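Local structure of fumarate lyase (Mesorhizobium sp., 3C8T) at residues S25-C30 / A111-Q115; T103-D109 / W224-R228; V185-E189 / L215-V219. The protein is a member of the fumarate lyase family, a mostly helical, elongated chain that assembles with three other copies into a tetramer. All coordinates share one frame; numbering follows the deposited sequence.

Interaction 1 (S25-C30 / A111-Q115); sequences SFISRC and ATVLQ
Apolar contact between Arg-29, Phe-26, Cys-30 and Ala-111 forms the middle of this helix-helix crossing. The methyl CB of Ala-111 touches the CB of Arg-29 at 3.7 Å, and on its other flanks it meets Phe-26 CE1 and the sulfur of Cys-30. That sulfur also lies over one face of the Phe-26 ring, 3.7 Å above the plane and offset toward the rim. Because Phe-26 CG stands anti to the backbone N (chi1 -178°), the end of the ring reaches toward helix 104-140.

Polar groups then border the ring. Gln-115 OE1, 3.6 Å from Phe-26 CD1, and Thr-112 OG1 both sit at the edge of the ring, near its plane. The Gln-115 amide plane is turned 41° from the ring, and its NE2 lies 3.5 Å from Phe-26 CA and bonds weakly to Leu-20 O. Thr-112 OG1 hydrogen-bonds to Met-108 O, one turn back in its own helix.

Helix 23-43 crosses helix 104-140 here in the helical framework of the fumarate lyase fold, with the short axes 8.8 Å apart at closest approach and 118° between their directions. Tyr-8 of the second subunit meets the Phe-26 ring edge-to-face.

The charged end of Arg-29 packs against Leu-114. Its chain is bent about the CB-CG and CG-CD bonds and brings the guanidinium over Leu-114, whose CB lies 3.8 Å from the guanidinium plane, toward its rim; Leu-114 CD1 lies against Arg-29 O at 3.9 Å. Salt bridges to Glu-32 through NE and to Asp-118 through NH2 steady this group. A water accepts a weak bond from Arg-29 NH1 and donates to Leu-114 O at 2.7 Å, tying the arginine to the backbone of the opposite helix.

Interaction 2 (T103-D109 / W224-R228); sequences TTQDIMD and WHSAR
The opening turns of helix 104-140 meet the loop 224-228 through a histidine-carboxylate hydrogen bond, His-225 to Asp-106, and an end-on arginine-carboxylate salt bridge, Arg-228 to Asp-109. His-225 NE2 donates to Asp-106 OD1 at 2.6 Å. The oxygen lies in the plane of the imidazole, which comes at it nearly in line with the C-O bond. Ser-191 N also bonds to OD1. Thr-103 N meets the other oxygen, Asp-106 OD2, from above the carboxylate plane at 3.2 Å; Gly-192 N is a second donor to this oxygen. These bonds to both oxygens hold the rotation of the Asp-106 carboxylate and probably help to orient the imidazole.

Gln-105 slides past the same histidine, its amide 23° from the ring plane. Its extended chain, with CG anti to the backbone N (chi1 -157°), carries NE2 to His-225 O, where it lands on a lone pair at 3.0 Å. Gln-105 OE1 is turned to Arg-313, so both ends of the amide are used.

Two nitrogens of Arg-228 grip Asp-109, one to each oxygen: NH1 reaches OD2 at 2.9 Å on the syn side but tilted out of the carboxylate plane, and NH2 reaches OD1 at 2.9 Å from above that plane. NH1 donates as well to Trp-224 O at 2.8 Å, which ties the guanidinium back to its own loop, while NH2 pairs with Glu-321. Asp-109 OD2 also lies over one face of the Trp-224 ring, 3.9 Å above it.

Trp-318 of helix 315-344 packs on Gln-105 and Asp-109, helices 23-43 and 80-91 press on Ile-107, and Lys-247 of the third subunit touches Ser-226, just ahead of helix 229-255.

Interaction 3 (V185-E189 / L215-V219); sequences VLVVE and LNLGV
The flat groups that meet between Leu-186, Val-188 and Gly-218 are peptide units of the backbone, since no aromatic ring takes part. Gly-218 N comes to Leu-186 O in the carbonyl plane at 2.9 Å. In return Val-188 N reaches Gly-218 O at 3.1 Å, tilted 30° from that carbonyl's plane. Val-187 CA also turns a C-H toward Gly-218 O, 3.4 Å away. Beside these bonded groups sits Leu-217 CB, 3.9 Å from both Leu-186 O and Val-188 N.

Two bonds reaching from one glycine to the residues before and after Val-187 make a single bridge of parallel type, with the CA atoms of Val-187 and Gly-218 4.3 Å apart. It joins two loops that each follow a helix. Helix 204-215 ends in a Schellman motif at Asn-216, whose positive phi turns the chain toward the bridge. On the other side, past helix 160-185, an inverse gamma turn centred on Leu-186 swings the backbone round to Val-187.

Apolar side chains fill in around the bridge. CG2 of Val-188 comes 4.3 Å from Leu-215 CD1, a reach set by chi1 of 84°, which turns this branch away from the backbone N; it touches Leu-217 CD1 only loosely. Leu-217 CD2 faces the CB of Leu-186 and stays near its carbonyl. Val-187 CG1 rests 3.8 Å from Gly-218 C, where the glycine brings no side chain of its own. Beyond the two segments, Leu-217 packs on Val-113, and Arg-117 takes the carbonyl of Leu-215, both from helix 104-140.

Helix 104-140 connects all three contacts: it supplies one segment each to interactions 1 and 2, whose centres lie 13 Å apart, and Val-113 on it reaches interaction 3. Val-113 CG2 packs on Trp-224 CH2 at 3.5 Å, while its CG1 comes to 3.5 Å from Val-187 O. Interactions 2 and 3, 12 Å apart between centres, share a polar tie: Trp-224 NE1 probably donates to Val-188 O at 2.9 Å. The carboxylates of Glu-189 and Asp-109 also come close there, though the 2.5 Å between Glu-189 OE2 and Asp-109 OD2 is doubtful. Interaction 1 meets interaction 2 where Cys-30 O touches Ile-107 CG2, and interaction 3 where Val-113 CG1 packs on Leu-217 CD2 at 3.7 Å.

Interaction 1 (S25-C30 / A111-Q115)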
# COMPACT_ATOMS: atom_id res chain seq x y z
N SER A 25 -27.29 14.41 -2.49
CA SER A 25 -26.50 15.51 -2.00
C SER A 25 -25.50 16.03 -3.07
O SER A 25 -25.39 17.22 -3.27
CB SER A 25 -25.82 15.14 -0.68
OG SER A 25 -25.20 16.28 -0.15
N PHE A 26 -24.81 15.14 -3.77
CA PHE A 26 -23.85 15.54 -4.82
C PHE A 26 -24.54 16.39 -5.88
O PHE A 26 -24.14 17.52 -6.14
CB PHE A 26 -23.18 14.32 -5.47
CG PHE A 26 -22.15 14.66 -6.52
CD1 PHE A 26 -20.96 15.30 -6.17
CD2 PHE A 26 -22.35 14.31 -7.86
CE1 PHE A 26 -19.99 15.61 -7.13
CE2 PHE A 26 -21.38 14.62 -8.83
CZ PHE A 26 -20.21 15.29 -8.46
N ILE A 27 -25.59 15.83 -6.47
CA ILE A 27 -26.46 16.52 -7.42
C ILE A 27 -26.92 17.86 -6.91
O ILE A 27 -26.80 18.85 -7.64
CB ILE A 27 -27.69 15.63 -7.86
CG1 ILE A 27 -27.19 14.40 -8.63
CG2 ILE A 27 -28.74 16.48 -8.66
CD1 ILE A 27 -26.14 14.70 -9.75
N SER A 28 -27.44 17.95 -5.69
CA SER A 28 -27.87 19.29 -5.21
C SER A 28 -26.72 20.35 -5.14
O SER A 28 -26.95 21.54 -5.43
CB SER A 28 -28.67 19.19 -3.91
OG SER A 28 -27.79 18.97 -2.84
N ARG A 29 -25.50 19.91 -4.81
CA ARG A 29 -24.31 20.79 -4.88
C ARG A 29 -23.95 21.15 -6.32
O ARG A 29 -23.46 22.24 -6.56
CB ARG A 29 -23.06 20.18 -4.21
CG ARG A 29 -23.20 19.58 -2.80
CD ARG A 29 -24.20 20.26 -1.86
NE ARG A 29 -23.81 21.60 -1.43
CZ ARG A 29 -23.34 21.91 -0.22
NH1 ARG A 29 -23.01 23.16 0.08
NH2 ARG A 29 -23.17 20.96 0.69
N CYS A 30 -24.18 20.21 -7.25
CA CYS A 30 -24.03 20.44 -8.69
C CYS A 30 -24.94 21.54 -9.21
O CYS A 30 -24.49 22.45 -9.93
CB CYS A 30 -24.21 19.15 -9.49
SG CYS A 30 -22.78 17.96 -9.42
N ALA A 111 -18.53 20.86 -6.82
CA ALA A 111 -19.49 20.17 -5.94
C ALA A 111 -18.82 19.29 -4.90
O ALA A 111 -19.28 19.21 -3.76
CB ALA A 111 -20.49 19.34 -6.76
N THR A 112 -17.76 18.58 -5.32
CA THR A 112 -16.92 17.80 -4.39
C THR A 112 -16.33 18.69 -3.31
O THR A 112 -16.37 18.33 -2.13
CB THR A 112 -15.81 17.00 -5.13
OG1 THR A 112 -16.45 16.10 -6.04
CG2 THR A 112 -14.91 16.20 -4.17
N VAL A 113 -15.79 19.84 -3.70
CA VAL A 113 -15.24 20.77 -2.71
C VAL A 113 -16.32 21.23 -1.70
O VAL A 113 -16.07 21.33 -0.51
CB VAL A 113 -14.46 21.93 -3.39
CG1 VAL A 113 -14.28 23.12 -2.48
CG2 VAL A 113 -13.07 21.43 -3.91
N LEU A 114 -17.54 21.44 -2.17
CA LEU A 114 -18.63 21.83 -1.27
C LEU A 114 -18.94 20.74 -0.24
O LEU A 114 -19.20 21.04 0.93
CB LEU A 114 -19.90 22.20 -2.07
CG LEU A 114 -19.74 23.44 -2.96
CD1 LEU A 114 -20.89 23.54 -3.95
CD2 LEU A 114 -19.63 24.68 -2.12
N GLN A 115 -18.95 19.48 -0.67
CA GLN A 115 -19.10 18.37 0.24
C GLN A 115 -17.92 18.28 1.22
O GLN A 115 -18.11 18.15 2.42
CB GLN A 115 -19.21 17.10 -0.57
CG GLN A 115 -20.54 16.94 -1.37
CD GLN A 115 -20.48 15.71 -2.27
OE1 GLN A 115 -19.49 15.47 -2.94
NE2 GLN A 115 -21.53 14.90 -2.26
O HOH W 1 -20.51 23.17 1.82

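Interaction 2 (T103-D109 / W224-R228)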
# COMPACT_ATOMS: atom_id res chain seq x y z
N THR A 103 -16.95 23.15 -18.08
CA THR A 103 -16.81 21.74 -18.40
C THR A 103 -17.33 20.89 -17.21
O THR A 103 -17.52 21.38 -16.08
CB THR A 103 -15.34 21.35 -18.80
OG1 THR A 103 -15.33 20.02 -19.36
CG2 THR A 103 -14.39 21.36 -17.58
N THR A 104 -17.58 19.62 -17.49
CA THR A 104 -18.04 18.64 -16.50
C THR A 104 -17.17 18.57 -15.22
O THR A 104 -17.71 18.68 -14.10
CB THR A 104 -18.20 17.26 -17.17
OG1 THR A 104 -19.28 17.36 -18.08
CG2 THR A 104 -18.50 16.15 -16.15
N GLN A 105 -15.85 18.43 -15.37
CA GLN A 105 -14.97 18.41 -14.17
C GLN A 105 -14.99 19.69 -13.31
O GLN A 105 -14.70 19.65 -12.08
CB GLN A 105 -13.53 18.05 -14.54
CG GLN A 105 -12.74 17.49 -13.37
CD GLN A 105 -11.27 17.28 -13.67
OE1 GLN A 105 -10.81 17.50 -14.81
NE2 GLN A 105 -10.51 16.86 -12.66
N ASP A 106 -15.33 20.82 -13.92
CA ASP A 106 -15.51 22.04 -13.13
C ASP A 106 -16.64 21.85 -12.12
O ASP A 106 -16.49 22.14 -10.95
CB ASP A 106 -15.85 23.22 -14.02
CG ASP A 106 -14.71 23.65 -14.88
OD1 ASP A 106 -13.54 23.33 -14.57
OD2 ASP A 106 -14.99 24.34 -15.88
N ILE A 107 -17.78 21.36 -12.60
CA ILE A 107 -18.96 21.23 -11.76
C ILE A 107 -18.77 20.13 -10.74
O ILE A 107 -19.14 20.31 -9.56
CB ILE A 107 -20.26 20.97 -12.58
CG1 ILE A 107 -20.44 21.98 -13.73
CG2 ILE A 107 -21.49 21.00 -11.65
CD1 ILE A 107 -20.43 23.48 -13.33
N MET A 108 -18.18 19.01 -11.18
CA MET A 108 -17.91 17.84 -10.30
C MET A 108 -16.82 18.10 -9.25
O MET A 108 -17.00 17.69 -8.10
CB MET A 108 -17.57 16.60 -11.13
CG MET A 108 -18.74 16.10 -12.00
SD MET A 108 -18.43 14.58 -12.97
CE MET A 108 -18.50 13.40 -11.60
N ASP A 109 -15.75 18.81 -9.62
CA ASP A 109 -14.71 19.22 -8.67
C ASP A 109 -15.25 20.20 -7.64
O ASP A 109 -15.03 20.07 -6.43
CB ASP A 109 -13.56 19.93 -9.41
CG ASP A 109 -12.44 18.97 -9.87
OD1 ASP A 109 -12.51 17.76 -9.63
OD2 ASP A 109 -11.47 19.47 -10.48
N TRP A 224 -6.90 23.25 -11.43
CA TRP A 224 -6.38 22.08 -10.73
C TRP A 224 -7.05 20.78 -11.20
O TRP A 224 -7.12 19.82 -10.46
CB TRP A 224 -6.41 22.29 -9.19
CG TRP A 224 -7.73 22.73 -8.62
CD1 TRP A 224 -8.23 24.00 -8.60
CD2 TRP A 224 -8.72 21.90 -7.97
NE1 TRP A 224 -9.47 24.02 -7.96
CE2 TRP A 224 -9.77 22.74 -7.55
CE3 TRP A 224 -8.79 20.52 -7.66
CZ2 TRP A 224 -10.89 22.25 -6.88
CZ3 TRP A 224 -9.92 20.04 -6.97
CH2 TRP A 224 -10.93 20.89 -6.60
N HIS A 225 -7.56 20.76 -12.44
CA HIS A 225 -8.13 19.55 -13.05
C HIS A 225 -7.11 18.41 -12.90
O HIS A 225 -7.49 17.27 -12.65
CB HIS A 225 -8.44 19.77 -14.53
CG HIS A 225 -9.61 20.66 -14.81
ND1 HIS A 225 -9.71 21.41 -15.97
CD2 HIS A 225 -10.73 20.92 -14.10
CE1 HIS A 225 -10.84 22.10 -15.95
NE2 HIS A 225 -11.48 21.81 -14.83
N SER A 226 -5.82 18.73 -13.05
CA SER A 226 -4.76 17.72 -13.01
C SER A 226 -3.67 17.95 -11.94
O SER A 226 -2.67 17.24 -11.93
CB SER A 226 -4.12 17.59 -14.39
OG SER A 226 -3.38 18.76 -14.68
N ALA A 227 -3.88 18.91 -11.05
CA ALA A 227 -3.01 19.20 -9.88
C ALA A 227 -3.79 18.88 -8.60
O ALA A 227 -4.48 19.75 -8.02
CB ALA A 227 -2.54 20.70 -9.90
N ARG A 228 -3.68 17.63 -8.14
CA ARG A 228 -4.64 17.06 -7.16
C ARG A 228 -4.11 17.02 -5.72
O ARG A 228 -4.65 16.28 -4.89
CB ARG A 228 -5.04 15.62 -7.61
CG ARG A 228 -5.51 15.50 -9.09
CD ARG A 228 -6.65 16.50 -9.42
NE ARG A 228 -7.94 16.12 -8.85
CZ ARG A 228 -9.08 16.80 -9.02
NH1 ARG A 228 -9.08 17.95 -9.73
NH2 ARG A 228 -10.22 16.32 -8.50

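Interaction 3 (V185-E189 / L215-V219)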
# COMPACT_ATOMS: atom_id res chain seq x y z
N VAL A 185 -7.59 23.17 0.20
CA VAL A 185 -8.52 22.32 -0.50
C VAL A 185 -9.82 23.06 -0.83
O VAL A 185 -10.46 22.72 -1.82
CB VAL A 185 -8.78 20.95 0.26
CG1 VAL A 185 -9.51 21.18 1.58
CG2 VAL A 185 -9.57 19.97 -0.63
N LEU A 186 -10.19 24.08 -0.05
CA LEU A 186 -11.51 24.71 -0.27
C LEU A 186 -11.47 25.87 -1.28
O LEU A 186 -11.65 27.04 -0.92
CB LEU A 186 -12.21 25.09 1.04
CG LEU A 186 -12.44 23.91 2.01
CD1 LEU A 186 -12.97 24.44 3.36
CD2 LEU A 186 -13.41 22.85 1.45
N VAL A 187 -11.25 25.51 -2.53
CA VAL A 187 -11.15 26.46 -3.62
C VAL A 187 -12.05 25.97 -4.72
O VAL A 187 -12.29 24.77 -4.86
CB VAL A 187 -9.68 26.65 -4.18
CG1 VAL A 187 -8.80 27.37 -3.18
CG2 VAL A 187 -9.04 25.35 -4.61
N VAL A 188 -12.56 26.92 -5.50
CA VAL A 188 -13.46 26.66 -6.62
C VAL A 188 -12.69 25.94 -7.72
O VAL A 188 -11.46 26.13 -7.87
CB VAL A 188 -14.08 28.02 -7.14
CG1 VAL A 188 -13.14 28.79 -8.14
CG2 VAL A 188 -15.41 27.80 -7.74
N GLU A 189 -13.38 25.11 -8.50
CA GLU A 189 -12.82 24.73 -9.80
C GLU A 189 -13.70 25.30 -10.93
O GLU A 189 -14.86 24.89 -11.07
CB GLU A 189 -12.70 23.22 -9.97
CG GLU A 189 -12.07 22.85 -11.31
CD GLU A 189 -10.58 22.65 -11.20
OE1 GLU A 189 -9.87 23.61 -11.52
OE2 GLU A 189 -10.12 21.56 -10.78
N LEU A 215 -19.94 31.20 -3.87
CA LEU A 215 -20.02 29.94 -3.14
C LEU A 215 -19.28 30.03 -1.83
O LEU A 215 -19.27 29.08 -1.06
CB LEU A 215 -19.40 28.82 -3.98
CG LEU A 215 -20.15 28.45 -5.24
CD1 LEU A 215 -19.33 27.47 -6.07
CD2 LEU A 215 -21.51 27.89 -4.88
N ASN A 216 -18.61 31.16 -1.60
CA ASN A 216 -17.79 31.32 -0.43
C ASN A 216 -16.58 30.36 -0.39
O ASN A 216 -16.28 29.81 0.65
CB ASN A 216 -18.65 31.19 0.83
CG ASN A 216 -17.92 31.61 2.10
OD1 ASN A 216 -17.00 32.43 2.06
ND2 ASN A 216 -18.32 31.02 3.23
N LEU A 217 -15.88 30.21 -1.52
CA LEU A 217 -14.68 29.37 -1.60
C LEU A 217 -13.47 30.24 -1.92
O LEU A 217 -13.62 31.39 -2.39
CB LEU A 217 -14.87 28.29 -2.68
CG LEU A 217 -15.93 27.24 -2.37
CD1 LEU A 217 -16.28 26.42 -3.60
CD2 LEU A 217 -15.54 26.30 -1.14
N GLY A 218 -12.25 29.73 -1.69
CA GLY A 218 -11.08 30.49 -2.18
C GLY A 218 -11.03 30.42 -3.72
O GLY A 218 -11.82 29.70 -4.34
N VAL A 219 -10.09 31.15 -4.30
CA VAL A 219 -9.76 31.12 -5.71
C VAL A 219 -8.44 30.37 -5.85
O VAL A 219 -7.47 30.72 -5.19
CB VAL A 219 -9.60 32.58 -6.28
CG1 VAL A 219 -9.19 32.59 -7.77
CG2 VAL A 219 -10.89 33.43 -6.07